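PDB 5YNL: arginase from Glaciozyma antarctica, which probably catalyses the hydrolysis of L-arginine to L-ornithine and urea, as other arginases do. Local coordinates for residues Cys197-Leu202 with Pro221-Glu226; Pro275-Pro280 with Thr321-Ser326; Leu327-Ile332 with Ser351-Ala356. All coordinates share one frame; numbering follows the deposited sequence. Where two conformers were deposited one is given.

Interaction 1: Cys197-Leu202 with Pro221-Glu226; sequences CPVSFL and PCLKPE
Leu202 and Leu223 meet where the short helix 198-202 turns its last residues toward the loop that leads into strand 228-233. This lies at one side of the three-layer alpha/beta fold of arginases, built on a parallel sheet. Leu223 N donates a hydrogen bond to Leu202 O, 3.2 Å long. It is not quite straight, and the donor stands above the carbonyl plane, 36° out of it. Pro221 packs against the same oxygen, its CA coming to 3.2 Å from Leu202 O in a CA-H...O contact.

The side chain of Leu223 starts at this junction. Its CB lies 3.7 Å from Leu202 O and 4.1 Å from Leu202 CB. From there CG swings anti to the backbone N (chi1 -177°), which turns the branch away from Leu202, with CD2 on the side of Val199. At the tip, CD2 reaches loosely toward Val199, 4.5 Å from its CG1. The rest of the leucine is buried against Phe166 of helix 158-168, Leu174 and Ile228, and so bridges the helix layer and the sheet. Leu202 also packs on Val162 of helix 158-168. Its CD2 rests 4.2 Å from Cys222 SG.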
loop_
_atom_site.group_PDB
_atom_site.type_symbol
_atom_site.label_atom_id
_atom_site.label_comp_id
_atom_site.label_asym_id
_atom_site.label_seq_id
_atom_site.Cartn_x
_atom_site.Cartn_y
_atom_site.Cartn_z
ATOM N N CYS A 197 7.057 6.647 -10.495
ATOM C CA CYS A 197 6.046 7.625 -10.905
ATOM C C CYS A 197 4.591 7.478 -10.393
ATOM O O CYS A 197 3.784 8.376 -10.630
ATOM C CB CYS A 197 6.033 7.750 -12.433
ATOM S SG CYS A 197 7.642 8.123 -13.138
ATOM N N PRO A 198 4.251 6.378 -9.684
ATOM C CA PRO A 198 2.811 6.157 -9.502
ATOM C C PRO A 198 2.090 7.231 -8.703
ATOM O O PRO A 198 0.886 7.427 -8.896
ATOM C CB PRO A 198 2.757 4.841 -8.710
ATOM C CG PRO A 198 4.025 4.811 -7.943
ATOM C CD PRO A 198 5.039 5.401 -8.905
ATOM N N VAL A 199 2.796 7.905 -7.807
ATOM C CA VAL A 199 2.129 8.896 -6.976
ATOM C C VAL A 199 1.823 10.142 -7.805
ATOM O O VAL A 199 0.796 10.793 -7.617
ATOM C CB VAL A 199 2.947 9.229 -5.712
ATOM C CG1 VAL A 199 2.095 10.001 -4.710
ATOM C CG2 VAL A 199 3.444 7.959 -5.069
ATOM N N SER A 200 2.707 10.440 -8.751
ATOM C CA SER A 200 2.549 11.605 -9.604
ATOM C C SER A 200 1.294 11.513 -10.477
ATOM O O SER A 200 0.722 12.540 -10.859
ATOM C CB SER A 200 3.808 11.818 -10.454
ATOM O OG SER A 200 3.903 10.885 -11.512
ATOM N N PHE A 201 0.854 10.293 -10.785
ATOM C CA PHE A 201 -0.365 10.109 -11.581
ATOM C C PHE A 201 -1.587 10.211 -10.662
ATOM O O PHE A 201 -2.589 10.823 -11.010
ATOM C CB PHE A 201 -0.356 8.747 -12.291
ATOM C CG PHE A 201 0.620 8.647 -13.445
ATOM C CD1 PHE A 201 1.987 8.477 -13.223
ATOM C CD2 PHE A 201 0.161 8.679 -14.759
ATOM C CE1 PHE A 201 2.881 8.373 -14.291
ATOM C CE2 PHE A 201 1.052 8.579 -15.835
ATOM C CZ PHE A 201 2.412 8.426 -15.595
ATOM N N LEU A 202 -1.504 9.586 -9.485
ATOM C CA LEU A 202 -2.622 9.625 -8.537
ATOM C C LEU A 202 -2.901 11.045 -8.045
ATOM O O LEU A 202 -4.052 11.400 -7.770
ATOM C CB LEU A 202 -2.358 8.698 -7.361
ATOM C CG LEU A 202 -2.107 7.250 -7.786
ATOM C CD1 LEU A 202 -1.484 6.461 -6.635
ATOM C CD2 LEU A 202 -3.381 6.577 -8.299
ATOM N N PRO A 221 -7.072 11.504 -11.139
ATOM C CA PRO A 221 -6.380 11.911 -9.915
ATOM C C PRO A 221 -7.331 11.742 -8.743
ATOM O O PRO A 221 -8.227 12.569 -8.561
ATOM C CB PRO A 221 -6.102 13.400 -10.147
ATOM C CG PRO A 221 -6.129 13.577 -11.621
ATOM C CD PRO A 221 -7.125 12.584 -12.140
ATOM N N CYS A 222 -7.156 10.681 -7.965
ATOM C CA CYS A 222 -8.106 10.387 -6.903
ATOM C C CYS A 222 -7.532 10.692 -5.521
ATOM O O CYS A 222 -8.187 10.454 -4.499
ATOM C CB CYS A 222 -8.546 8.927 -6.998
ATOM S SG CYS A 222 -7.194 7.719 -6.863
ATOM N N LEU A 223 -6.311 11.226 -5.501
ATOM C CA LEU A 223 -5.570 11.433 -4.256
ATOM C C LEU A 223 -5.140 12.886 -4.057
ATOM O O LEU A 223 -4.293 13.396 -4.796
ATOM C CB LEU A 223 -4.325 10.543 -4.228
ATOM C CG LEU A 223 -3.521 10.626 -2.931
ATOM C CD1 LEU A 223 -4.172 9.775 -1.849
ATOM C CD2 LEU A 223 -2.073 10.198 -3.143
ATOM N N LYS A 224 -5.720 13.540 -3.054
ATOM C CA LYS A 224 -5.290 14.871 -2.641
ATOM C C LYS A 224 -3.976 14.745 -1.861
ATOM O O LYS A 224 -3.791 13.784 -1.111
ATOM C CB LYS A 224 -6.367 15.516 -1.766
ATOM C CG LYS A 224 -7.624 15.999 -2.519
ATOM C CD LYS A 224 -8.881 15.911 -1.625
ATOM C CE LYS A 224 -10.075 16.714 -2.177
ATOM N NZ LYS A 224 -10.043 18.189 -1.900
ATOM N N PRO A 225 -3.058 15.712 -2.029
ATOM C CA PRO A 225 -1.744 15.678 -1.370
ATOM C C PRO A 225 -1.791 15.688 0.160
ATOM O O PRO A 225 -0.783 15.371 0.800
ATOM C CB PRO A 225 -1.069 16.967 -1.869
ATOM C CG PRO A 225 -2.220 17.875 -2.298
ATOM C CD PRO A 225 -3.209 16.903 -2.886
ATOM N N GLU A 226 -2.927 16.054 0.744
ATOM C CA GLU A 226 -3.052 16.041 2.196
ATOM C C GLU A 226 -3.630 14.709 2.671
ATOM O O GLU A 226 -3.859 14.515 3.870
ATOM C CB GLU A 226 -3.956 17.172 2.656
ATOM C CG GLU A 226 -5.382 16.967 2.222
ATOM C CD GLU A 226 -5.827 17.967 1.177
ATOM O OE1 GLU A 226 -4.966 18.499 0.428
ATOM O OE2 GLU A 226 -7.047 18.224 1.115
#

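Interaction 2: Pro275-Pro280 with Thr321-Ser326; sequences PDRTRP and TNLLVS
Leu323 presses its apolar branch against two backbone carbonyl oxygens of the facing loop, and no hydrogen bond joins the two segments. Its CD2 comes to 3.2 Å from Arg277 O. Its CB lies 3.5 Å from Arg279 O, which also accepts a hydrogen bond from Asn274 ND2. The other methyl of the leucine meets the aliphatic part of Arg277. That chain bends at chi2 (-54°) and crosses the leucine at about a right angle. Both CB and CD of Arg277 therefore lie 3.9 Å from Leu323 CD1. The guanidinium end goes its own way, to a salt bridge with Asp271 and a hydrogen bond to Asn274 O.

Segment 275-280 leads into strand 281-286, and 321-326 begins strand 324-330 beside it. Helix 308-320 links these strands in a beta-alpha-beta crossover. Asn322, the first residue to leave the helix, has a positive phi. It sits inside an ST turn, in which Leu323 N donates to Thr321 OG1 at 2.9 Å. A glycine in place of Leu323 would probably leave a gap beside Arg277 and free its methylene chain to shift. Further along, Pro280 CA makes a CA-H...O contact with Leu323 O at 3.3 Å, the angle at hydrogen being 132°. Pro280 CB, at one corner of the ring, meets both methyls of Val325, 3.8 Å from CG2.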
loop_
_atom_site.group_PDB
_atom_site.type_symbol
_atom_site.label_atom_id
_atom_site.label_comp_id
_atom_site.label_asym_id
_atom_site.label_seq_id
_atom_site.Cartn_x
_atom_site.Cartn_y
_atom_site.Cartn_z
ATOM N N PRO A 275 -7.399 12.766 11.049
ATOM C CA PRO A 275 -7.448 13.293 12.416
ATOM C C PRO A 275 -8.660 12.814 13.215
ATOM O O PRO A 275 -8.495 12.510 14.394
ATOM C CB PRO A 275 -7.518 14.822 12.216
ATOM C CG PRO A 275 -8.072 15.010 10.818
ATOM C CD PRO A 275 -7.485 13.838 10.036
ATOM N N ASP A 276 -9.835 12.742 12.594
ATOM C CA ASP A 276 -11.051 12.299 13.282
ATOM C C ASP A 276 -11.271 10.788 13.271
ATOM O O ASP A 276 -12.321 10.319 13.696
ATOM C CB ASP A 276 -12.288 12.953 12.651
ATOM C CG ASP A 276 -12.177 14.437 12.581
ATOM O OD1 ASP A 276 -11.739 15.053 13.577
ATOM O OD2 ASP A 276 -12.532 14.989 11.523
ATOM N N ARG A 277 -10.297 10.038 12.772
ATOM C CA ARG A 277 -10.442 8.592 12.622
ATOM C C ARG A 277 -11.752 8.177 11.950
ATOM O O ARG A 277 -12.395 7.211 12.384
ATOM C CB ARG A 277 -10.330 7.879 13.975
ATOM C CG ARG A 277 -8.978 8.052 14.679
ATOM C CD ARG A 277 -7.805 7.648 13.802
ATOM N NE ARG A 277 -6.564 7.720 14.570
ATOM C CZ ARG A 277 -5.870 8.837 14.771
ATOM N NH1 ARG A 277 -6.287 9.982 14.247
ATOM N NH2 ARG A 277 -4.766 8.810 15.496
ATOM N N THR A 278 -12.149 8.882 10.894
ATOM C CA THR A 278 -13.359 8.491 10.178
ATOM C C THR A 278 -13.129 8.097 8.713
ATOM O O THR A 278 -14.048 7.648 8.050
ATOM C CB THR A 278 -14.460 9.564 10.288
ATOM O OG1 THR A 278 -13.886 10.857 10.076
ATOM C CG2 THR A 278 -15.120 9.524 11.665
ATOM N N ARG A 279 -11.907 8.253 8.218
ATOM C CA ARG A 279 -11.577 7.902 6.831
ATOM C C ARG A 279 -11.116 6.455 6.671
ATOM O O ARG A 279 -10.346 5.953 7.499
ATOM C CB ARG A 279 -10.471 8.833 6.300
ATOM C CG ARG A 279 -10.916 10.300 6.037
ATOM C CD ARG A 279 -9.810 11.068 5.350
ATOM N NE ARG A 279 -10.049 12.504 5.266
ATOM C CZ ARG A 279 -10.695 13.117 4.272
ATOM N NH1 ARG A 279 -10.846 14.428 4.305
ATOM N NH2 ARG A 279 -11.196 12.431 3.257
ATOM N N PRO A 280 -11.571 5.783 5.598
ATOM C CA PRO A 280 -11.034 4.443 5.305
ATOM C C PRO A 280 -9.523 4.556 5.121
ATOM O O PRO A 280 -9.069 5.600 4.659
ATOM C CB PRO A 280 -11.688 4.084 3.960
ATOM C CG PRO A 280 -12.921 4.945 3.885
ATOM C CD PRO A 280 -12.530 6.234 4.577
ATOM N N THR A 321 -7.280 0.528 14.536
ATOM C CA THR A 321 -8.238 1.612 14.227
ATOM C C THR A 321 -9.569 1.131 13.650
ATOM O O THR A 321 -10.551 1.871 13.687
ATOM C CB THR A 321 -7.681 2.664 13.235
ATOM O OG1 THR A 321 -7.850 2.182 11.903
ATOM C CG2 THR A 321 -6.214 2.943 13.496
ATOM N N ASN A 322 -9.578 -0.084 13.102
ATOM C CA ASN A 322 -10.712 -0.614 12.320
ATOM C C ASN A 322 -11.009 0.124 11.005
ATOM O O ASN A 322 -12.013 -0.157 10.353
ATOM C CB ASN A 322 -11.997 -0.732 13.166
ATOM C CG ASN A 322 -11.899 -1.796 14.230
ATOM O OD1 ASN A 322 -11.429 -2.908 13.969
ATOM N ND2 ASN A 322 -12.343 -1.464 15.447
ATOM N N LEU A 323 -10.128 1.044 10.610
ATOM C CA LEU A 323 -10.372 1.878 9.423
ATOM C C LEU A 323 -9.809 1.275 8.125
ATOM O O LEU A 323 -10.104 1.752 7.027
ATOM C CB LEU A 323 -9.830 3.297 9.640
ATOM C CG LEU A 323 -10.341 3.997 10.916
ATOM C CD1 LEU A 323 -9.422 5.144 11.333
ATOM C CD2 LEU A 323 -11.761 4.503 10.743
ATOM N N LEU A 324 -9.002 0.224 8.243
ATOM C CA LEU A 324 -8.336 -0.338 7.065
ATOM C C LEU A 324 -9.308 -1.022 6.073
ATOM O O LEU A 324 -10.067 -1.915 6.444
ATOM C CB LEU A 324 -7.258 -1.321 7.511
ATOM C CG LEU A 324 -6.436 -1.998 6.414
ATOM C CD1 LEU A 324 -5.349 -1.044 5.901
ATOM C CD2 LEU A 324 -5.824 -3.304 6.957
ATOM N N VAL A 325 -9.275 -0.605 4.814
ATOM C CA VAL A 325 -10.054 -1.294 3.791
ATOM C C VAL A 325 -9.167 -1.935 2.723
ATOM O O VAL A 325 -9.571 -2.901 2.086
ATOM C CB VAL A 325 -11.073 -0.369 3.112
ATOM C CG1 VAL A 325 -12.148 0.078 4.113
ATOM C CG2 VAL A 325 -10.361 0.841 2.495
ATOM N N SER A 326 -7.957 -1.411 2.542
ATOM C CA SER A 326 -7.034 -1.953 1.551
ATOM C C SER A 326 -5.607 -2.024 2.038
ATOM O O SER A 326 -5.103 -1.089 2.676
ATOM C CB SER A 326 -7.069 -1.150 0.257
ATOM O OG SER A 326 -8.108 -1.603 -0.573
#

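Interaction 3: Leu327-Ile332 with Ser351-Ala356; sequences LDIMEI and SLVRCA
Ile329 places CG1 beside its backbone N and anti to the carbonyl carbon (chi1 -54°), which sends the longer branch out to Val353. Val353 turns its CG2 the same way with respect to its own backbone, and the two branches meet. Leu327 differs: its CG is anti to the backbone N (chi1 169°), and its CD2 is carried to the helix near Ala356. These three groups pack the second half of strand 324-330 against helix 345-356, a helix-on-sheet contact of the arginase alpha/beta fold. The short strand and helix segments run close to antiparallel, at 171°, with their axes 9.8 Å apart.

The contact is wholly apolar and buried. Ile329 and Val353 cross obliquely, with Ile329 CG1 3.6 Å from Val353 CG2. Ile329 CD1 touches the same methyl at 3.8 Å, so one valine methyl takes up two successive carbons of the isoleucine. The CD1 of Ile329 also lies 4.3 Å from Leu352 CB, one residue earlier on the helix. Val353 packs as well on Leu86 and Ile90 of helix 86-92, so it serves the strand and a second helix.

The other face of the strand is turned to a different helix layer, where Asp328 OD1 is hydrogen-bonded to Thr161 OG1 of helix 158-168. Beyond the strand, Glu331 OE2 is hydrogen-bonded to His195 NE2. On the helix-345-356 side Leu327 CD2 sits against the helix, 4.1 Å from Val353 CA and 3.7 Å from Ala356 CB.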
loop_
_atom_site.group_PDB
_atom_site.type_symbol
_atom_site.label_atom_id
_atom_site.label_comp_id
_atom_site.label_asym_id
_atom_site.label_seq_id
_atom_site.Cartn_x
_atom_site.Cartn_y
_atom_site.Cartn_z
ATOM N N LEU A 327 -4.969 -3.140 1.708
ATOM C CA LEU A 327 -3.603 -3.440 2.100
ATOM C C LEU A 327 -2.821 -3.916 0.882
ATOM O O LEU A 327 -3.219 -4.907 0.234
ATOM C CB LEU A 327 -3.618 -4.569 3.134
ATOM C CG LEU A 327 -2.290 -5.231 3.508
ATOM C CD1 LEU A 327 -1.375 -4.218 4.197
ATOM C CD2 LEU A 327 -2.560 -6.418 4.388
ATOM N N ASP A 328 -1.730 -3.220 0.562
ATOM C CA ASP A 328 -0.782 -3.731 -0.416
ATOM C C ASP A 328 0.445 -4.275 0.320
ATOM O O ASP A 328 0.961 -3.626 1.248
ATOM C CB ASP A 328 -0.275 -2.635 -1.347
ATOM C CG ASP A 328 -1.370 -1.787 -1.939
ATOM O OD1 ASP A 328 -2.543 -2.224 -2.025
ATOM O OD2 ASP A 328 -1.017 -0.661 -2.344
ATOM N N ILE A 329 0.928 -5.435 -0.106
ATOM C CA ILE A 329 2.200 -5.939 0.380
ATOM C C ILE A 329 3.066 -6.082 -0.871
ATOM O O ILE A 329 2.898 -7.049 -1.642
ATOM C CB ILE A 329 2.049 -7.323 1.039
ATOM C CG1 ILE A 329 0.987 -7.305 2.141
ATOM C CG2 ILE A 329 3.416 -7.845 1.533
ATOM C CD1 ILE A 329 1.445 -6.723 3.476
ATOM N N MET A 330 3.973 -5.135 -1.097
ATOM C CA MET A 330 4.645 -5.056 -2.386
ATOM C C MET A 330 6.110 -5.513 -2.332
ATOM O O MET A 330 6.710 -5.594 -1.252
ATOM C CB MET A 330 4.557 -3.615 -2.902
ATOM C CG MET A 330 3.135 -3.062 -3.040
ATOM S SD MET A 330 2.137 -3.740 -4.395
ATOM C CE MET A 330 0.939 -2.422 -4.610
ATOM N N GLU A 331 6.680 -5.800 -3.496
ATOM C CA GLU A 331 8.096 -6.151 -3.615
ATOM C C GLU A 331 8.562 -7.252 -2.658
ATOM O O GLU A 331 9.642 -7.174 -2.076
ATOM C CB GLU A 331 8.983 -4.904 -3.524
ATOM C CG GLU A 331 8.793 -3.956 -4.707
ATOM C CD GLU A 331 9.836 -2.842 -4.778
ATOM O OE1 GLU A 331 11.039 -3.105 -4.500
ATOM O OE2 GLU A 331 9.443 -1.702 -5.133
ATOM N N ILE A 332 7.737 -8.288 -2.542
ATOM C CA ILE A 332 7.963 -9.397 -1.622
ATOM C C ILE A 332 9.269 -10.153 -1.915
ATOM O O ILE A 332 10.057 -10.393 -1.003
ATOM C CB ILE A 332 6.748 -10.353 -1.618
ATOM C CG1 ILE A 332 5.543 -9.675 -0.959
ATOM C CG2 ILE A 332 7.084 -11.664 -0.919
ATOM C CD1 ILE A 332 4.207 -10.171 -1.465
ATOM N N SER A 351 3.348 -12.538 8.032
ATOM C CA SER A 351 3.161 -11.974 9.349
ATOM C C SER A 351 2.452 -10.608 9.275
ATOM O O SER A 351 1.516 -10.389 10.030
ATOM C CB SER A 351 4.503 -11.877 10.083
ATOM O OG SER A 351 4.313 -11.947 11.485
ATOM N N LEU A 352 2.872 -9.727 8.357
ATOM C CA LEU A 352 2.303 -8.387 8.290
ATOM C C LEU A 352 0.845 -8.457 7.826
ATOM O O LEU A 352 0.003 -7.647 8.263
ATOM C CB LEU A 352 3.086 -7.461 7.355
ATOM C CG LEU A 352 4.579 -7.166 7.564
ATOM C CD1 LEU A 352 5.139 -6.379 6.347
ATOM C CD2 LEU A 352 4.826 -6.362 8.877
ATOM N N VAL A 353 0.539 -9.406 6.937
ATOM C CA VAL A 353 -0.840 -9.551 6.474
ATOM C C VAL A 353 -1.727 -9.924 7.661
ATOM O O VAL A 353 -2.688 -9.221 7.945
ATOM C CB VAL A 353 -0.999 -10.594 5.315
ATOM C CG1 VAL A 353 -2.458 -10.900 5.070
ATOM C CG2 VAL A 353 -0.363 -10.069 4.021
ATOM N N ARG A 354 -1.378 -11.012 8.360
ATOM C CA ARG A 354 -2.167 -11.507 9.492
ATOM C C ARG A 354 -2.429 -10.382 10.464
ATOM O O ARG A 354 -3.543 -10.200 10.942
ATOM C CB ARG A 354 -1.434 -12.633 10.230
ATOM C CG ARG A 354 -1.204 -13.887 9.397
ATOM C CD ARG A 354 -0.903 -15.096 10.280
ATOM N NE ARG A 354 0.254 -14.915 11.161
ATOM C CZ ARG A 354 1.509 -15.245 10.848
ATOM N NH1 ARG A 354 1.792 -15.765 9.662
ATOM N NH2 ARG A 354 2.483 -15.045 11.719
ATOM N N CYS A 355 -1.371 -9.641 10.725
ATOM C CA CYS A 355 -1.339 -8.557 11.653
ATOM C C CYS A 355 -2.259 -7.427 11.221
ATOM O O CYS A 355 -3.053 -6.901 12.010
ATOM C CB CYS A 355 0.089 -8.049 11.659
ATOM S SG CYS A 355 0.421 -7.066 13.038
ATOM N N ALA A 356 -2.143 -7.055 9.951
ATOM C CA ALA A 356 -2.920 -5.955 9.412
ATOM C C ALA A 356 -4.393 -6.299 9.461
ATOM O O ALA A 356 -5.229 -5.402 9.584
ATOM C CB ALA A 356 -2.492 -5.625 7.973
#

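Overall arrangement
Interactions 2 and 3 share strand 324-330, the first at its start and the second further along. Their centres are about 17 Å apart. They touch directly, with Leu324 CD2 packed 3.4 Å from Ala356 O. Interaction 1 stands apart, its centre about 19 Å from that of interaction 2 and about 22 Å from that of interaction 3. It lies across the chain's centre from interaction 3. In this family the active site sits at the C-terminal edge of the parallel sheet. Strand 324-330 runs from interaction 2 through interaction 3 toward that edge. There Glu331 lies near Asp286 and Asp288, consistent with a place beside the catalytic centre.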